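Lactaldehyde dehydrogenase (Methanocaldococcus jannaschii, PDB 3PQA) oxidises lactaldehyde to lactate with NAD as the preferred acceptor, a step in the biosynthesis of coenzyme F420. Local coordinates at residues K86-K89 with Q90-E94; F268-A271 with G272-C275. All blocks are in the same frame, centred on the assembly; numbering follows the deposited sequence.

Overall arrangement
Reading from the N terminus, the chain leaves helix 73-84 and turns through Lys86 and Pro87, which interaction 1 joins to the first turns of helix 88-111. Well over a hundred residues later helix 256-268 ends, and interaction 2 closes the tight turns that lead to Cys275, the probable nucleophile, ahead of strand 278-284. Both contacts are local and follow one another in series, neither nesting nor crossing. In space they touch: Gln90 OE1 probably accepts a hydrogen bond from Tyr270 N at 2.9 Å, and Lys86 CA packs on Tyr270 CE1 at 3.7 Å. The start of helix 88-111 is thereby tied to the loop before Cys275.

Interaction 1 (K86-K89 with Q90-E94); sequences KPIK and QARVE
Lys86 NZ and Glu94 OE1 form a salt bridge of 2.7 Å that joins Lys86, just ahead of the N-cap Pro87, to the second turn of the helix. The ammonium meets the carboxylate oxygen on its anti side, 33° out of plane. Extended chi1 and chi2 run Lys86 CG and CD past Ala91, and the bend at chi3 (-65°) then turns CE and NZ to Glu94. A water accepts a weak bond from the same NZ and donates to Gln90 OE1, 3.0 Å from the water oxygen; that OE1 also accepts a hydrogen bond from Tyr270 N. Asn141 O takes a further bond from NZ, while Glu94 OE2 receives the backbone N-H groups of Leu144 and Asn145.

The backbone bonds begin at Pro87, where a proline costs no amide hydrogen that the helix needs. Its carbonyl O accepts Ala91 N at 2.9 Å, and Ile88 O accepts Arg92 N at 3.0 Å.

Packing completes the turn. Ile88 CG1 lies over one face of the Arg92 guanidinium, 3.5 Å from NH2, leaving the N-H groups to Glu310 and Glu74, with which Arg92 forms salt bridges. The amide of Gln90 runs beside the proline ring, with NE2 3.7 Å from Pro87 CG.

The lysine-glutamate pairing and its added bonds would probably offset the cost of burying both charges, holding the helix start against Asn141 and the residues leading into helix 145-156.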
loop_
_atom_site.group_PDB
_atom_site.type_symbol
_atom_site.label_atom_id
_atom_site.label_comp_id
_atom_site.label_asym_id
_atom_site.label_seq_id
_atom_site.Cartn_x
_atom_site.Cartn_y
_atom_site.Cartn_z
ATOM N N LYS B 86 -38.821 -4.122 8.554
ATOM C CA LYS B 86 -37.658 -3.892 9.406
ATOM C C LYS B 86 -38.009 -2.973 10.559
ATOM O O LYS B 86 -38.447 -1.852 10.336
ATOM C CB LYS B 86 -36.513 -3.289 8.577
ATOM C CG LYS B 86 -35.248 -3.027 9.401
ATOM C CD LYS B 86 -34.058 -2.681 8.501
ATOM C CE LYS B 86 -33.699 -3.869 7.631
ATOM N NZ LYS B 86 -32.284 -3.838 7.168
ATOM N N PRO B 87 -37.829 -3.440 11.812
ATOM C CA PRO B 87 -38.099 -2.554 12.946
ATOM C C PRO B 87 -37.491 -1.173 12.739
ATOM O O PRO B 87 -36.339 -1.052 12.263
ATOM C CB PRO B 87 -37.449 -3.292 14.110
ATOM C CG PRO B 87 -37.677 -4.729 13.741
ATOM C CD PRO B 87 -37.370 -4.764 12.268
ATOM N N ILE B 88 -38.283 -0.148 13.052
ATOM C CA ILE B 88 -37.929 1.245 12.732
ATOM C C ILE B 88 -36.560 1.677 13.271
ATOM O O ILE B 88 -35.802 2.338 12.563
ATOM C CB ILE B 88 -39.075 2.256 13.106
ATOM C CG1 ILE B 88 -38.771 3.663 12.576
ATOM C CG2 ILE B 88 -39.332 2.275 14.614
ATOM C CD1 ILE B 88 -38.927 3.826 11.066
ATOM N N LYS B 89 -36.222 1.260 14.494
ATOM C CA LYS B 89 -34.886 1.549 15.044
ATOM C C LYS B 89 -33.739 0.973 14.192
ATOM O O LYS B 89 -32.715 1.630 13.986
ATOM C CB LYS B 89 -34.787 1.074 16.494
ATOM C CG LYS B 89 -35.612 1.922 17.475
ATOM C CD LYS B 89 -35.391 1.507 18.933
ATOM C CE LYS B 89 -35.827 0.059 19.173
ATOM N NZ LYS B 89 -36.098 -0.218 20.614
ATOM N N GLN B 90 -33.921 -0.249 13.694
ATOM C CA GLN B 90 -32.957 -0.890 12.794
ATOM C C GLN B 90 -32.957 -0.265 11.401
ATOM O O GLN B 90 -31.911 -0.190 10.740
ATOM C CB GLN B 90 -33.229 -2.386 12.699
ATOM C CG GLN B 90 -32.999 -3.141 14.006
ATOM C CD GLN B 90 -33.462 -4.572 13.910
ATOM O OE1 GLN B 90 -33.176 -5.268 12.928
ATOM N NE2 GLN B 90 -34.192 -5.027 14.930
ATOM N N ALA B 91 -34.129 0.184 10.954
ATOM C CA ALA B 91 -34.246 0.885 9.678
ATOM C C ALA B 91 -33.410 2.165 9.673
ATOM O O ALA B 91 -32.736 2.467 8.681
ATOM C CB ALA B 91 -35.698 1.181 9.366
ATOM N N ARG B 92 -33.445 2.899 10.784
ATOM C CA ARG B 92 -32.695 4.159 10.905
ATOM C C ARG B 92 -31.196 3.923 10.792
ATOM O O ARG B 92 -30.489 4.673 10.102
ATOM C CB ARG B 92 -33.016 4.893 12.219
ATOM C CG ARG B 92 -34.451 5.371 12.301
ATOM C CD ARG B 92 -34.740 6.228 13.528
ATOM N NE ARG B 92 -36.151 6.619 13.509
ATOM C CZ ARG B 92 -37.063 6.239 14.404
ATOM N NH1 ARG B 92 -36.732 5.488 15.445
ATOM N NH2 ARG B 92 -38.321 6.640 14.263
ATOM N N VAL B 93 -30.731 2.880 11.479
ATOM C CA VAL B 93 -29.347 2.430 11.398
ATOM C C VAL B 93 -28.935 2.091 9.958
ATOM O O VAL B 93 -27.896 2.576 9.493
ATOM C CB VAL B 93 -29.023 1.293 12.416
ATOM C CG1 VAL B 93 -27.605 0.749 12.198
ATOM C CG2 VAL B 93 -29.171 1.819 13.879
ATOM N N GLU B 94 -29.753 1.326 9.229
ATOM C CA GLU B 94 -29.429 1.052 7.818
ATOM C C GLU B 94 -29.294 2.352 6.997
ATOM O O GLU B 94 -28.351 2.510 6.209
ATOM C CB GLU B 94 -30.428 0.094 7.138
ATOM C CG GLU B 94 -30.002 -0.223 5.690
ATOM C CD GLU B 94 -30.934 -1.130 4.913
ATOM O OE1 GLU B 94 -31.821 -1.786 5.505
ATOM O OE2 GLU B 94 -30.754 -1.191 3.674
HETATM O O HOH W 1 -31.673 -4.673 10.431
#

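Interaction 2 (F268-A271 with G272-C275); sequences FIYA and GQVC
The loop between helix 256-268 and strand 278-284 carries Cys275, the probable catalytic nucleophile, and approaches it through two overlapping tight turns in which Ile269 and Tyr270 meet Gly272 and Gln273. Gly272 N donates to Ile269 O at 2.9 Å, and Gln273 N to Tyr270 O, also at 2.9 Å. Tyr270, Ala271 and Gly272 all have positive phi, a run that coils the chain in the left-handed sense; glycine takes such a phi (75°) with little strain.

A chi1 of -166° turns the ring of Tyr270 to the side of its own carbonyl carbon, which brings one ring face against Gln273 NE2. That nitrogen sits offset toward the rim, 3.4 Å from Tyr270 CZ, with ring and amide planes 38° apart. The same NE2 gives Tyr270 O a weak bond of 3.4 Å, while OE1 is held by Ile318 N. Tyr270 OH in turn bonds to Ala84 O, fixing the far end of the ring. Val274 CG2 lies 4.2 Å from Tyr270 CB and 4.3 Å from Ile269 CG2.

An inverse gamma turn at Gln273, with a weak bond from Val274 N to Gly272 O (3.1 Å), precedes Val274, which takes an extended conformation into Cys275. Such a compact loop, placing a cysteine ahead of a strand, belongs to the catalytic domain of the aldehyde dehydrogenase fold.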
loop_
_atom_site.group_PDB
_atom_site.type_symbol
_atom_site.label_atom_id
_atom_site.label_comp_id
_atom_site.label_asym_id
_atom_site.label_seq_id
_atom_site.Cartn_x
_atom_site.Cartn_y
_atom_site.Cartn_z
ATOM N N PHE B 268 -31.063 -12.387 16.462
ATOM C CA PHE B 268 -32.425 -11.867 16.309
ATOM C C PHE B 268 -32.588 -10.529 15.608
ATOM O O PHE B 268 -33.701 -10.171 15.233
ATOM C CB PHE B 268 -33.176 -11.926 17.645
ATOM C CG PHE B 268 -33.239 -13.322 18.226
ATOM C CD1 PHE B 268 -33.855 -14.357 17.518
ATOM C CD2 PHE B 268 -32.648 -13.610 19.451
ATOM C CE1 PHE B 268 -33.905 -15.651 18.025
ATOM C CE2 PHE B 268 -32.700 -14.906 19.983
ATOM C CZ PHE B 268 -33.333 -15.932 19.256
ATOM N N ILE B 269 -31.493 -9.800 15.395
ATOM C CA ILE B 269 -31.533 -8.641 14.499
ATOM C C ILE B 269 -32.189 -9.016 13.159
ATOM O O ILE B 269 -31.877 -10.058 12.573
ATOM C CB ILE B 269 -30.114 -8.048 14.279
ATOM C CG1 ILE B 269 -29.710 -7.184 15.478
ATOM C CG2 ILE B 269 -30.020 -7.229 12.962
ATOM C CD1 ILE B 269 -30.465 -5.855 15.595
ATOM N N TYR B 270 -33.084 -8.137 12.697
ATOM C CA TYR B 270 -33.895 -8.329 11.483
ATOM C C TYR B 270 -34.475 -9.745 11.361
ATOM O O TYR B 270 -34.533 -10.325 10.276
ATOM C CB TYR B 270 -33.146 -7.859 10.209
ATOM C CG TYR B 270 -34.051 -7.730 8.982
ATOM C CD1 TYR B 270 -35.297 -7.096 9.065
ATOM C CD2 TYR B 270 -33.667 -8.251 7.756
ATOM C CE1 TYR B 270 -36.126 -6.981 7.942
ATOM C CE2 TYR B 270 -34.493 -8.149 6.628
ATOM C CZ TYR B 270 -35.715 -7.507 6.728
ATOM O OH TYR B 270 -36.530 -7.418 5.614
ATOM N N ALA B 271 -34.934 -10.279 12.494
ATOM C CA ALA B 271 -35.577 -11.609 12.544
ATOM C C ALA B 271 -34.692 -12.714 11.955
ATOM O O ALA B 271 -35.184 -13.688 11.390
ATOM C CB ALA B 271 -36.960 -11.568 11.857
ATOM N N GLY B 272 -33.372 -12.543 12.055
ATOM C CA GLY B 272 -32.422 -13.509 11.512
ATOM C C GLY B 272 -32.257 -13.498 9.993
ATOM O O GLY B 272 -31.623 -14.399 9.430
ATOM N N GLN B 273 -32.817 -12.488 9.320
ATOM C CA GLN B 273 -32.750 -12.415 7.857
ATOM C C GLN B 273 -31.510 -11.631 7.416
ATOM O O GLN B 273 -31.601 -10.680 6.635
ATOM C CB GLN B 273 -34.018 -11.787 7.272
ATOM C CG GLN B 273 -35.287 -12.487 7.725
ATOM C CD GLN B 273 -36.540 -11.793 7.235
ATOM O OE1 GLN B 273 -37.251 -12.323 6.373
ATOM N NE2 GLN B 273 -36.810 -10.604 7.755
ATOM N N VAL B 274 -30.350 -12.031 7.935
ATOM C CA VAL B 274 -29.081 -11.400 7.548
ATOM C C VAL B 274 -28.124 -12.499 7.093
ATOM O O VAL B 274 -28.099 -13.586 7.688
ATOM C CB VAL B 274 -28.440 -10.575 8.702
ATOM C CG1 VAL B 274 -27.385 -9.599 8.152
ATOM C CG2 VAL B 274 -29.488 -9.821 9.512
ATOM N N CYS B 275 -27.344 -12.243 6.042
ATOM C CA CYS B 275 -26.449 -13.293 5.554
ATOM C C CYS B 275 -25.463 -13.737 6.631
ATOM O O CYS B 275 -24.995 -14.865 6.591
ATOM C CB CYS B 275 -25.693 -12.889 4.301
ATOM S SG CYS B 275 -24.743 -11.439 4.508
#